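Local coordinates for protein cytosolic IMP-GMP specific 5'-nucleotidase (Legionella pneumophila subsp. pneumophila, PDB 4OHF) that probably removes the 5'-phosphate from IMP and GMP by hydrolysis, with a bound magnesium ion, at residues 48-54 against 159-163. Residues are numbered along the deposited sequence; the frame is centred on the assembly and turned at random.
Sequences LAESFHY and DVQYC
Leu48 and Cys163 bring the two backbones closest, with 6.8 Å between Leu48 CA and Cys163 CA. Residues 48-51 are the last turn of helix 33-51. The chain leaves helical geometry with positive phi at His53 and runs on to Tyr54. Residues 159-163 lie within helix 153-170, where Cys163 N donates a hydrogen bond to Asp159 O.

Leu48 points its methyl groups at this helix. Its CD2 lies 3.3 Å from Cys163 SG, and its CD1 is 4.0 Å from Val160 CG2. Leu48 also touches Leu135, and Val160 touches Phe132 and Leu139. Helix 129-143 adds these apolar side chains to the contact. Both helices of the contact fall in the chain between core strands 19-22 and 204-208. This is consistent with the helical cap inserted into the HAD-type core, and the contact lies away from the magnesium and GMP sites.

Phe52 packs against Asp159, Tyr162 and Cys163. Asp159 CB lies over one ring face as a CH-pi contact, 4.2 Å from the Phe52 ring centroid. Tyr162 has CG anti to its backbone N (chi1 177°), which carries its ring to the edge of Phe52. There Tyr162 CD1 lies near the plane of the Phe52 ring, and the two ring planes meet at 80°. Cys163 SG approaches the same ring obliquely, 3.9 Å from Phe52 CD2.

Tyr54 OH donates a hydrogen bond of 2.6 Å to Asp159 OD2. Asp159 OD2 accepts it through its anti lone pair, the one away from OD1. The carboxylate stands almost perpendicular to the Tyr54 ring, at 89°. Tyr54 also touches Met150 and Pro151.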
ATOM      1  N   LEU B  48     -18.418  26.707  -9.444  1.00 79.33           N
ATOM      2  CA  LEU B  48     -17.284  26.512 -10.343  1.00 80.53           C
ATOM      3  C   LEU B  48     -16.942  27.789 -11.099  1.00 81.21           C
ATOM      4  O   LEU B  48     -15.786  28.204 -11.151  1.00 81.26           O
ATOM      5  CB  LEU B  48     -17.581  25.402 -11.351  1.00 79.73           C
ATOM      6  CG  LEU B  48     -17.408  23.974 -10.846  1.00 79.91           C
ATOM      7  CD1 LEU B  48     -17.844  22.997 -11.928  1.00 79.48           C
ATOM      8  CD2 LEU B  48     -15.950  23.748 -10.463  1.00 79.53           C
ATOM      9  N   ALA B  49     -17.959  28.405 -11.687  1.00 82.46           N
ATOM     10  CA  ALA B  49     -17.776  29.629 -12.449  1.00 84.83           C
ATOM     11  C   ALA B  49     -17.389  30.802 -11.562  1.00 86.16           C
ATOM     12  O   ALA B  49     -16.940  31.837 -12.059  1.00 86.76           O
ATOM     13  CB  ALA B  49     -19.050  29.962 -13.210  1.00 84.92           C
ATOM     14  N   GLU B  50     -17.553  30.640 -10.252  1.00 86.85           N
ATOM     15  CA  GLU B  50     -17.238  31.716  -9.325  1.00 87.37           C
ATOM     16  C   GLU B  50     -15.930  31.561  -8.564  1.00 87.29           C
ATOM     17  O   GLU B  50     -15.022  32.373  -8.726  1.00 87.50           O
ATOM     18  CB  GLU B  50     -18.399  31.908  -8.347  1.00 88.13           C
ATOM     19  CG  GLU B  50     -19.715  32.218  -9.058  1.00 90.42           C
ATOM     20  CD  GLU B  50     -20.842  32.597  -8.110  1.00 91.73           C
ATOM     21  OE1 GLU B  50     -21.972  32.836  -8.598  1.00 90.97           O
ATOM     22  OE2 GLU B  50     -20.594  32.656  -6.884  1.00 92.59           O
ATOM     23  N   SER B  51     -15.821  30.526  -7.741  1.00 87.45           N
ATOM     24  CA  SER B  51     -14.604  30.335  -6.964  1.00 87.74           C
ATOM     25  C   SER B  51     -13.485  29.632  -7.729  1.00 87.84           C
ATOM     26  O   SER B  51     -12.356  29.541  -7.241  1.00 88.26           O
ATOM     27  CB  SER B  51     -14.913  29.569  -5.671  1.00 88.38           C
ATOM     28  OG  SER B  51     -15.375  28.260  -5.944  1.00 88.75           O
ATOM     29  N   PHE B  52     -13.784  29.140  -8.926  1.00 87.18           N
ATOM     30  CA  PHE B  52     -12.766  28.461  -9.717  1.00 86.41           C
ATOM     31  C   PHE B  52     -12.469  29.126 -11.043  1.00 87.07           C
ATOM     32  O   PHE B  52     -11.564  28.706 -11.761  1.00 87.17           O
ATOM     33  CB  PHE B  52     -13.140  26.996  -9.926  1.00 85.47           C
ATOM     34  CG  PHE B  52     -12.656  26.105  -8.828  1.00 84.39           C
ATOM     35  CD1 PHE B  52     -11.337  25.668  -8.807  1.00 83.26           C
ATOM     36  CD2 PHE B  52     -13.492  25.764  -7.772  1.00 84.29           C
ATOM     37  CE1 PHE B  52     -10.853  24.904  -7.747  1.00 83.47           C
ATOM     38  CE2 PHE B  52     -13.020  24.999  -6.705  1.00 84.75           C
ATOM     39  CZ  PHE B  52     -11.693  24.569  -6.693  1.00 83.77           C
ATOM     40  N   HIS B  53     -13.235  30.160 -11.371  1.00 87.61           N
ATOM     41  CA  HIS B  53     -13.006  30.911 -12.598  1.00 88.79           C
ATOM     42  C   HIS B  53     -12.950  30.032 -13.850  1.00 88.66           C
ATOM     43  O   HIS B  53     -11.921  29.952 -14.522  1.00 88.41           O
ATOM     44  CB  HIS B  53     -11.700  31.708 -12.454  1.00 89.99           C
ATOM     45  CG  HIS B  53     -11.583  32.444 -11.150  1.00 91.59           C
ATOM     46  ND1 HIS B  53     -10.381  32.614 -10.495  1.00 91.57           N
ATOM     47  CD2 HIS B  53     -12.523  33.032 -10.368  1.00 91.36           C
ATOM     48  CE1 HIS B  53     -10.586  33.269  -9.366  1.00 91.95           C
ATOM     49  NE2 HIS B  53     -11.876  33.534  -9.265  1.00 91.71           N
ATOM     50  N   TYR B  54     -14.063  29.370 -14.151  1.00 88.77           N
ATOM     51  CA  TYR B  54     -14.170  28.512 -15.332  1.00 88.17           C
ATOM     52  C   TYR B  54     -14.860  29.314 -16.439  1.00 88.28           C
ATOM     53  O   TYR B  54     -15.472  30.351 -16.173  1.00 88.26           O
ATOM     54  CB  TYR B  54     -15.006  27.265 -15.010  1.00 87.08           C
ATOM     55  CG  TYR B  54     -14.213  26.042 -14.589  1.00 86.12           C
ATOM     56  CD1 TYR B  54     -14.021  24.977 -15.472  1.00 85.08           C
ATOM     57  CD2 TYR B  54     -13.675  25.934 -13.303  1.00 85.52           C
ATOM     58  CE1 TYR B  54     -13.318  23.834 -15.087  1.00 83.84           C
ATOM     59  CE2 TYR B  54     -12.968  24.793 -12.909  1.00 84.38           C
ATOM     60  CZ  TYR B  54     -12.796  23.750 -13.806  1.00 83.43           C
ATOM     61  OH  TYR B  54     -12.104  22.626 -13.423  1.00 81.22           O
ATOM     62  N   ASP B 159     -11.832  19.465  -9.053  1.00 61.44           N
ATOM     63  CA  ASP B 159     -12.445  20.755  -8.768  1.00 62.81           C
ATOM     64  C   ASP B 159     -13.915  20.533  -8.455  1.00 63.25           C
ATOM     65  O   ASP B 159     -14.424  20.997  -7.427  1.00 63.32           O
ATOM     66  CB  ASP B 159     -12.328  21.710  -9.959  1.00 62.64           C
ATOM     67  CG  ASP B 159     -10.915  22.257 -10.145  1.00 62.02           C
ATOM     68  OD1 ASP B 159     -10.109  22.222  -9.179  1.00 58.76           O
ATOM     69  OD2 ASP B 159     -10.626  22.736 -11.265  1.00 60.77           O
ATOM     70  N   VAL B 160     -14.588  19.813  -9.352  1.00 63.20           N
ATOM     71  CA  VAL B 160     -15.998  19.509  -9.192  1.00 62.15           C
ATOM     72  C   VAL B 160     -16.252  18.845  -7.845  1.00 63.49           C
ATOM     73  O   VAL B 160     -17.194  19.219  -7.146  1.00 64.66           O
ATOM     74  CB  VAL B 160     -16.503  18.590 -10.323  1.00 60.68           C
ATOM     75  CG1 VAL B 160     -17.919  18.160 -10.041  1.00 61.32           C
ATOM     76  CG2 VAL B 160     -16.440  19.313 -11.651  1.00 58.48           C
ATOM     77  N   GLN B 161     -15.414  17.879  -7.464  1.00 64.65           N
ATOM     78  CA  GLN B 161     -15.597  17.192  -6.181  1.00 65.67           C
ATOM     79  C   GLN B 161     -15.463  18.189  -5.046  1.00 66.53           C
ATOM     80  O   GLN B 161     -16.172  18.107  -4.045  1.00 67.49           O
ATOM     81  CB  GLN B 161     -14.568  16.072  -5.997  1.00 65.66           C
ATOM     82  CG  GLN B 161     -14.695  15.317  -4.670  1.00 66.24           C
ATOM     83  CD  GLN B 161     -16.045  14.627  -4.500  1.00 66.42           C
ATOM     84  OE1 GLN B 161     -16.474  13.855  -5.363  1.00 68.14           O
ATOM     85  NE2 GLN B 161     -16.714  14.897  -3.383  1.00 64.36           N
ATOM     86  N   TYR B 162     -14.548  19.137  -5.212  1.00 67.42           N
ATOM     87  CA  TYR B 162     -14.328  20.160  -4.208  1.00 68.31           C
ATOM     88  C   TYR B 162     -15.597  20.984  -4.017  1.00 67.36           C
ATOM     89  O   TYR B 162     -16.013  21.239  -2.886  1.00 68.04           O
ATOM     90  CB  TYR B 162     -13.163  21.064  -4.624  1.00 71.40           C
ATOM     91  CG  TYR B 162     -12.899  22.223  -3.681  1.00 74.31           C
ATOM     92  CD1 TYR B 162     -13.524  23.459  -3.865  1.00 75.93           C
ATOM     93  CD2 TYR B 162     -12.030  22.083  -2.600  1.00 75.63           C
ATOM     94  CE1 TYR B 162     -13.286  24.528  -2.993  1.00 76.81           C
ATOM     95  CE2 TYR B 162     -11.789  23.142  -1.723  1.00 76.84           C
ATOM     96  CZ  TYR B 162     -12.420  24.361  -1.925  1.00 77.54           C
ATOM     97  OH  TYR B 162     -12.189  25.403  -1.053  1.00 79.90           O
ATOM     98  N   CYS B 163     -16.209  21.398  -5.120  1.00 65.47           N
ATOM     99  CA  CYS B 163     -17.431  22.181  -5.043  1.00 65.77           C
ATOM    100  C   CYS B 163     -18.551  21.422  -4.354  1.00 65.80           C
ATOM    101  O   CYS B 163     -19.273  21.992  -3.527  1.00 65.86           O
ATOM    102  CB  CYS B 163     -17.894  22.580  -6.432  1.00 66.80           C
ATOM    103  SG  CYS B 163     -16.791  23.714  -7.245  1.00 68.29           S
TER